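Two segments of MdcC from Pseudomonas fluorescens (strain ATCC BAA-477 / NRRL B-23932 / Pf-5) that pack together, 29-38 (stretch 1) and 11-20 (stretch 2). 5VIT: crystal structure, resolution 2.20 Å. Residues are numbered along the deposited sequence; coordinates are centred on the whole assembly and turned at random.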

# COMPACT_ATOMS: atom_id res chain seq x y z
N GLU B 29 -7.10 1.78 26.50
CA GLU B 29 -7.68 3.11 26.38
C GLU B 29 -6.56 4.13 26.23
O GLU B 29 -5.45 3.90 26.68
CB GLU B 29 -8.54 3.47 27.60
CG GLU B 29 -7.74 3.73 28.88
CD GLU B 29 -8.62 4.05 30.09
OE1 GLU B 29 -8.06 4.24 31.20
OE2 GLU B 29 -9.86 4.10 29.94
N VAL B 30 -6.86 5.25 25.58
CA VAL B 30 -5.87 6.29 25.41
C VAL B 30 -6.50 7.63 25.78
O VAL B 30 -7.54 8.01 25.25
CB VAL B 30 -5.32 6.33 23.95
CG1 VAL B 30 -4.33 7.45 23.78
CG2 VAL B 30 -4.65 5.00 23.59
N LEU B 31 -5.87 8.33 26.73
CA LEU B 31 -6.28 9.68 27.10
C LEU B 31 -5.37 10.66 26.37
O LEU B 31 -4.15 10.50 26.39
CB LEU B 31 -6.17 9.91 28.61
CG LEU B 31 -7.06 9.26 29.68
CD1 LEU B 31 -8.40 9.94 29.74
CD2 LEU B 31 -7.20 7.75 29.51
N LEU B 32 -5.94 11.66 25.72
CA LEU B 32 -5.13 12.65 25.03
C LEU B 32 -5.55 14.06 25.45
O LEU B 32 -6.71 14.43 25.26
CB LEU B 32 -5.23 12.49 23.51
CG LEU B 32 -4.96 11.10 22.93
CD1 LEU B 32 -6.26 10.27 22.78
CD2 LEU B 32 -4.24 11.23 21.61
N GLU B 33 -4.61 14.82 26.00
CA GLU B 33 -4.86 16.17 26.52
C GLU B 33 -3.78 17.15 26.04
O GLU B 33 -2.65 16.73 25.75
CB GLU B 33 -4.90 16.19 28.05
CG GLU B 33 -5.89 15.22 28.70
CD GLU B 33 -5.76 15.19 30.24
OE1 GLU B 33 -6.17 16.17 30.89
OE2 GLU B 33 -5.23 14.19 30.78
N PRO B 34 -4.11 18.45 25.98
CA PRO B 34 -3.09 19.39 25.49
C PRO B 34 -1.81 19.34 26.32
O PRO B 34 -1.87 19.19 27.53
CB PRO B 34 -3.79 20.76 25.61
CG PRO B 34 -5.04 20.53 26.39
CD PRO B 34 -5.41 19.09 26.21
N GLY B 35 -0.67 19.43 25.64
CA GLY B 35 0.62 19.35 26.31
C GLY B 35 1.45 20.63 26.30
O GLY B 35 0.93 21.71 26.06
N GLN B 36 2.75 20.48 26.57
CA GLN B 36 3.71 21.58 26.57
C GLN B 36 4.42 21.71 25.23
O GLN B 36 5.00 20.73 24.75
CB GLN B 36 4.74 21.37 27.69
CG GLN B 36 4.11 21.39 29.07
CD GLN B 36 3.34 22.68 29.30
OE1 GLN B 36 3.86 23.78 29.07
NE2 GLN B 36 2.07 22.56 29.65
N PRO B 37 4.38 22.91 24.62
CA PRO B 37 4.85 23.15 23.25
C PRO B 37 6.24 22.55 22.97
O PRO B 37 7.12 22.58 23.84
CB PRO B 37 4.86 24.68 23.13
CG PRO B 37 4.58 25.20 24.51
CD PRO B 37 3.85 24.14 25.24
N GLY B 38 6.42 22.00 21.77
CA GLY B 38 7.65 21.32 21.41
C GLY B 38 7.80 19.90 21.93
O GLY B 38 8.75 19.19 21.55
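Stretch 2 11-20: GQPGRGRALV

How does stretch 2 run relative to stretch 1? It lies alongside it in the reverse direction. Residues 18-20 form an extended strand against strand 29-34, with 172° between their N-to-C directions and a closest axial approach of 4.8 Å. Val20 pairs with Val30, Leu19 with Leu31 and Ala18 with Leu32. Before the strand, residues 11-17 are loop or turn, yet they still follow stretch 1, bringing Gly14 beside Pro34, Pro13 beside Gly35 and Gly11 beside Gly38.

What holds the backbones together? Two reciprocal pairs of hydrogen bonds do most of this work. Val30 N donates to Val20 O at 2.7 Å, and Val20 N returns a bond to Val30 O at 3.0 Å; Leu32 N to Ala18 O and Ala18 N to Leu32 O are both 2.8 Å. Leu19 and Leu31 form the non-hydrogen-bonded pair between them, their CA atoms 4.7 Å apart. CA-H...O contacts supplement the ladder, including Glu29 CA to Val20 O at 3.1 Å and Arg17 CA to Leu32 O at 3.2 Å. Beyond the strands, Gly38 N donates to Gly11 O at 2.8 Å, nearly straight at 173°.

Where do apolar side chains meet? Leu19 and Leu31 share one face of the sheet, where Leu19 CD1 comes 3.6 Å from Leu31 CD2. On the other face lie Ala18, Val20, Val30 and Leu32; there Ala18 CB is 4.2 Å from Leu32 CD1. In the loops, Pro13 CD packs 3.9 Å from Pro37 CB. At the end of strand 29-34, the backbone Gly14 O comes 3.1 Å from Pro34 CB, a contact of a carbonyl with the proline ring.

Do the charged side chains take part? Arg17 and Glu33 are linked through a water, which accepts a weak hydrogen bond from Arg17 NH2 at 2.5 Å and donates one to Glu33 OE1 at 2.4 Å.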

# COMPACT_ATOMS: atom_id res chain seq x y z
N GLY B 11 4.89 19.88 18.08
CA GLY B 11 4.66 21.26 17.69
C GLY B 11 3.93 22.01 18.78
O GLY B 11 4.30 21.93 19.95
N GLN B 12 2.89 22.74 18.38
CA GLN B 12 2.10 23.55 19.30
C GLN B 12 1.12 22.65 20.06
O GLN B 12 0.74 21.59 19.56
CB GLN B 12 1.37 24.65 18.52
CG GLN B 12 1.68 26.08 18.97
CD GLN B 12 3.16 26.34 19.24
OE1 GLN B 12 3.64 26.17 20.36
NE2 GLN B 12 3.88 26.78 18.22
N PRO B 13 0.71 23.06 21.27
CA PRO B 13 -0.24 22.19 21.98
C PRO B 13 -1.52 21.94 21.19
O PRO B 13 -2.11 22.89 20.64
CB PRO B 13 -0.54 22.97 23.27
CG PRO B 13 0.04 24.33 23.06
CD PRO B 13 1.17 24.18 22.10
N GLY B 14 -1.94 20.68 21.13
CA GLY B 14 -3.26 20.35 20.62
C GLY B 14 -4.23 21.09 21.53
O GLY B 14 -3.83 21.55 22.61
N ARG B 15 -5.48 21.24 21.14
CA ARG B 15 -6.30 22.09 21.99
C ARG B 15 -7.61 21.44 22.44
O ARG B 15 -8.27 21.95 23.35
CB ARG B 15 -6.56 23.43 21.31
CG ARG B 15 -7.75 23.52 20.37
CD ARG B 15 -7.56 24.69 19.40
NE ARG B 15 -7.11 24.26 18.07
CZ ARG B 15 -6.88 25.08 17.05
NH1 ARG B 15 -7.01 26.39 17.21
NH2 ARG B 15 -6.48 24.60 15.88
N GLY B 16 -7.96 20.30 21.88
CA GLY B 16 -9.06 19.54 22.44
C GLY B 16 -8.56 18.48 23.40
O GLY B 16 -7.37 18.41 23.69
N ARG B 17 -9.48 17.66 23.91
CA ARG B 17 -9.14 16.48 24.69
C ARG B 17 -9.85 15.27 24.07
O ARG B 17 -10.87 15.44 23.40
CB ARG B 17 -9.56 16.61 26.15
CG ARG B 17 -11.05 16.47 26.22
CD ARG B 17 -11.63 16.43 27.59
NE ARG B 17 -10.90 17.18 28.58
CZ ARG B 17 -11.32 17.26 29.84
NH1 ARG B 17 -12.45 16.66 30.18
NH2 ARG B 17 -10.64 17.95 30.73
N ALA B 18 -9.33 14.07 24.28
CA ALA B 18 -10.04 12.88 23.81
C ALA B 18 -9.76 11.64 24.63
O ALA B 18 -8.67 11.44 25.16
CB ALA B 18 -9.73 12.61 22.32
N LEU B 19 -10.76 10.78 24.73
CA LEU B 19 -10.59 9.47 25.31
C LEU B 19 -11.05 8.42 24.31
O LEU B 19 -12.18 8.47 23.83
CB LEU B 19 -11.37 9.33 26.61
CG LEU B 19 -11.49 7.84 26.95
CD1 LEU B 19 -10.43 7.37 27.95
CD2 LEU B 19 -12.89 7.49 27.38
N VAL B 20 -10.20 7.45 24.01
CA VAL B 20 -10.57 6.39 23.08
C VAL B 20 -10.28 5.05 23.72
O VAL B 20 -9.31 4.91 24.46
CB VAL B 20 -9.83 6.53 21.73
CG1 VAL B 20 -9.99 5.29 20.89
CG2 VAL B 20 -10.36 7.72 20.96
O HOH W 1 -8.20 17.43 30.47